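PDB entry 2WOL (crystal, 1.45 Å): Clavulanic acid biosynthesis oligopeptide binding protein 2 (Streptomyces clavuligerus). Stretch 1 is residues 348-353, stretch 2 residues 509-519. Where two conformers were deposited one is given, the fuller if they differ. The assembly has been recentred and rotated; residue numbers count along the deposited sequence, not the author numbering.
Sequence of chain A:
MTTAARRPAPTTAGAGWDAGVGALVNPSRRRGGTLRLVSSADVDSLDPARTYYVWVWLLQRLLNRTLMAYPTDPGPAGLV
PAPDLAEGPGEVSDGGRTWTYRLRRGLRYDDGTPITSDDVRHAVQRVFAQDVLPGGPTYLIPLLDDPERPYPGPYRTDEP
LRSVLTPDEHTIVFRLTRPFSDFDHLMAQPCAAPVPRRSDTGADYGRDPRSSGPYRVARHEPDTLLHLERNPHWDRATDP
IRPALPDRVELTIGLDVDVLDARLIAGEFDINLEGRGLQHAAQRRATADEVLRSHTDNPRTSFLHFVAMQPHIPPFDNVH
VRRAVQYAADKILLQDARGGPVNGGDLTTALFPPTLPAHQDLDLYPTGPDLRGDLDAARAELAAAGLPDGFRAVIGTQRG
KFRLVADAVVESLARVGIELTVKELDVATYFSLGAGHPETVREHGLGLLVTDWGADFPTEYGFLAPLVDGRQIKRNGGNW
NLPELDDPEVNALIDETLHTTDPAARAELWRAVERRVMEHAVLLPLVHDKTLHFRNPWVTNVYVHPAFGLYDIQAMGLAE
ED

Stretch 1, residues 348-353: TTALFP
Stretch 2, residues 509-519: LWRAVERRVME

Residues 509-519 lie within a longer helix, with i to i+4 bonds of 2.9-3.0 Å (E514 N to W510 O, 3.0 Å). Against it lies 348-353, an irregular segment: phi/psi is -108/2 at T349, -135/-174 at A350, -98/-51 at L351 and -60/133 at F352. Register is set by two pairs, A350 CA to M518 CA at 7.7 Å and L351 CA to E514 CA at 7.2 Å, so the segment, followed forward, runs toward the start of the helix, F352 reaching W510.

E514 organises the contact. Its chi1 and chi2 are both t (-173°, -177°), extending the chain from the helix to the loop backbone, and chi3 is 43°. There OE2 accepts two hydrogen bonds from consecutive amides, L351 N (2.8 Å, N-H...O 143°) and F352 N (2.9 Å, 166°), the second nearer linear. A carboxylate oxygen thus satisfies two buried donors; OE1 is bonded elsewhere in the structure.

Apolar side chains flank this polar centre. L351 points toward the helix, chi1 m (-51°), chi2 t (168°), bringing CD1 to 3.8 Å from V517 CG1 and CG to 4.2 Å from M518 SD; M518 is m throughout (-71°, -49°, -63°). F352 (chi1 -70°, chi2 132°) sets CZ 4.0 Å from W510 CE3, while W510 O lies at its ring edge, 3.6 Å from CE1. W510 has chi1 -83°, chi2 116°.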

# COMPACT_ATOMS: atom_id res chain seq x y z
N THR A 348 7.53 -11.58 -12.78
CA THR A 348 8.72 -10.88 -12.33
C THR A 348 9.74 -11.86 -11.75
O THR A 348 9.36 -12.85 -11.11
CB THR A 348 8.38 -9.77 -11.31
OG1 THR A 348 9.57 -9.05 -10.97
CG2 THR A 348 7.76 -10.34 -10.04
N THR A 349 11.02 -11.58 -11.98
CA THR A 349 12.11 -12.33 -11.37
C THR A 349 12.83 -11.51 -10.30
O THR A 349 13.82 -11.96 -9.71
CB THR A 349 13.14 -12.79 -12.42
OG1 THR A 349 13.75 -11.64 -13.02
CG2 THR A 349 12.47 -13.62 -13.51
N ALA A 350 12.34 -10.30 -10.05
CA ALA A 350 12.87 -9.45 -8.98
C ALA A 350 11.73 -8.81 -8.17
O ALA A 350 10.56 -9.12 -8.39
CB ALA A 350 13.81 -8.40 -9.55
N LEU A 351 12.09 -7.93 -7.24
CA LEU A 351 11.16 -7.46 -6.22
C LEU A 351 10.50 -6.11 -6.52
O LEU A 351 9.28 -6.00 -6.47
CB LEU A 351 11.84 -7.44 -4.85
CG LEU A 351 12.55 -8.73 -4.42
CD1 LEU A 351 13.41 -8.51 -3.20
CD2 LEU A 351 11.55 -9.86 -4.16
N PHE A 352 11.31 -5.10 -6.84
CA PHE A 352 10.79 -3.74 -7.07
C PHE A 352 9.78 -3.68 -8.21
O PHE A 352 10.02 -4.23 -9.28
CB PHE A 352 11.92 -2.76 -7.41
CG PHE A 352 12.85 -2.44 -6.27
CD1 PHE A 352 14.23 -2.49 -6.45
CD2 PHE A 352 12.35 -2.06 -5.02
CE1 PHE A 352 15.10 -2.18 -5.41
CE2 PHE A 352 13.21 -1.74 -3.98
CZ PHE A 352 14.59 -1.81 -4.17
N PRO A 353 8.64 -2.99 -7.98
CA PRO A 353 7.75 -2.63 -9.09
C PRO A 353 8.44 -1.63 -10.02
O PRO A 353 9.31 -0.88 -9.58
CB PRO A 353 6.56 -1.96 -8.39
CG PRO A 353 6.66 -2.37 -6.96
CD PRO A 353 8.12 -2.53 -6.68
N LEU A 509 22.33 2.28 -4.83
CA LEU A 509 22.41 1.62 -3.53
C LEU A 509 21.25 0.64 -3.35
O LEU A 509 21.45 -0.48 -2.88
CB LEU A 509 22.44 2.64 -2.40
CG LEU A 509 23.73 3.44 -2.23
CD1 LEU A 509 23.47 4.68 -1.39
CD2 LEU A 509 24.86 2.59 -1.63
N TRP A 510 20.05 1.06 -3.74
CA TRP A 510 18.88 0.19 -3.63
C TRP A 510 18.97 -1.04 -4.53
O TRP A 510 18.51 -2.11 -4.15
CB TRP A 510 17.58 0.96 -3.90
CG TRP A 510 17.09 1.68 -2.68
CD1 TRP A 510 16.97 3.03 -2.51
CD2 TRP A 510 16.64 1.08 -1.45
NE1 TRP A 510 16.48 3.31 -1.26
CE2 TRP A 510 16.27 2.13 -0.59
CE3 TRP A 510 16.51 -0.25 -1.01
CZ2 TRP A 510 15.78 1.90 0.70
CZ3 TRP A 510 16.03 -0.48 0.28
CH2 TRP A 510 15.67 0.59 1.12
N ARG A 511 19.59 -0.87 -5.70
CA ARG A 511 19.85 -1.99 -6.59
C ARG A 511 20.79 -3.01 -5.96
O ARG A 511 20.61 -4.22 -6.13
CB ARG A 511 20.39 -1.51 -7.94
CG ARG A 511 19.32 -0.87 -8.78
CD ARG A 511 19.86 -0.27 -10.05
NE ARG A 511 18.73 0.13 -10.89
CZ ARG A 511 18.81 0.91 -11.97
NH1 ARG A 511 19.98 1.41 -12.35
NH2 ARG A 511 17.71 1.19 -12.65
N ALA A 512 21.79 -2.52 -5.23
CA ALA A 512 22.70 -3.39 -4.48
C ALA A 512 21.96 -4.14 -3.36
O ALA A 512 22.20 -5.32 -3.14
CB ALA A 512 23.87 -2.61 -3.92
N VAL A 513 21.06 -3.44 -2.67
CA VAL A 513 20.22 -4.09 -1.65
C VAL A 513 19.42 -5.23 -2.26
O VAL A 513 19.44 -6.35 -1.75
CB VAL A 513 19.26 -3.10 -0.95
CG1 VAL A 513 18.34 -3.83 0.02
CG2 VAL A 513 20.05 -2.02 -0.21
N GLU A 514 18.71 -4.95 -3.35
CA GLU A 514 17.85 -5.95 -3.98
C GLU A 514 18.66 -7.15 -4.45
O GLU A 514 18.24 -8.30 -4.26
CB GLU A 514 17.06 -5.36 -5.14
CG GLU A 514 16.04 -6.34 -5.70
CD GLU A 514 15.29 -5.81 -6.91
OE1 GLU A 514 15.93 -5.20 -7.79
OE2 GLU A 514 14.06 -6.02 -6.96
N ARG A 515 19.81 -6.88 -5.06
CA ARG A 515 20.70 -7.95 -5.50
C ARG A 515 21.12 -8.84 -4.33
O ARG A 515 21.05 -10.06 -4.43
CB ARG A 515 21.93 -7.37 -6.22
CG ARG A 515 22.91 -8.44 -6.68
CD ARG A 515 23.98 -7.87 -7.60
NE ARG A 515 23.44 -7.49 -8.90
CZ ARG A 515 23.35 -8.30 -9.96
NH1 ARG A 515 23.76 -9.56 -9.87
NH2 ARG A 515 22.84 -7.85 -11.09
N ARG A 516 21.54 -8.23 -3.23
CA ARG A 516 21.98 -9.01 -2.07
C ARG A 516 20.83 -9.84 -1.51
O ARG A 516 21.03 -10.99 -1.14
CB ARG A 516 22.54 -8.10 -0.98
CG ARG A 516 23.92 -7.57 -1.27
CD ARG A 516 24.35 -6.55 -0.24
NE ARG A 516 25.72 -6.10 -0.44
CZ ARG A 516 26.78 -6.64 0.15
NH1 ARG A 516 26.64 -7.66 0.99
NH2 ARG A 516 28.00 -6.16 -0.10
N VAL A 517 19.63 -9.27 -1.48
CA VAL A 517 18.45 -10.00 -1.02
C VAL A 517 18.20 -11.23 -1.90
O VAL A 517 17.93 -12.31 -1.38
CB VAL A 517 17.19 -9.11 -0.97
CG1 VAL A 517 15.94 -9.94 -0.68
CG2 VAL A 517 17.35 -8.03 0.09
N MET A 518 18.31 -11.07 -3.21
CA MET A 518 18.13 -12.19 -4.12
C MET A 518 19.25 -13.22 -3.99
O MET A 518 19.01 -14.42 -4.14
CB MET A 518 17.92 -11.72 -5.56
CG MET A 518 16.55 -11.05 -5.79
SD MET A 518 15.12 -11.96 -5.16
CE MET A 518 15.18 -13.45 -6.15
N GLU A 519 20.47 -12.77 -3.70
CA GLU A 519 21.57 -13.69 -3.40
C GLU A 519 21.24 -14.59 -2.20
O GLU A 519 21.55 -15.78 -2.20
CB GLU A 519 22.88 -12.93 -3.15
CG GLU A 519 23.49 -12.32 -4.40
CD GLU A 519 24.63 -11.35 -4.11
OE1 GLU A 519 24.96 -11.15 -2.93
OE2 GLU A 519 25.18 -10.79 -5.09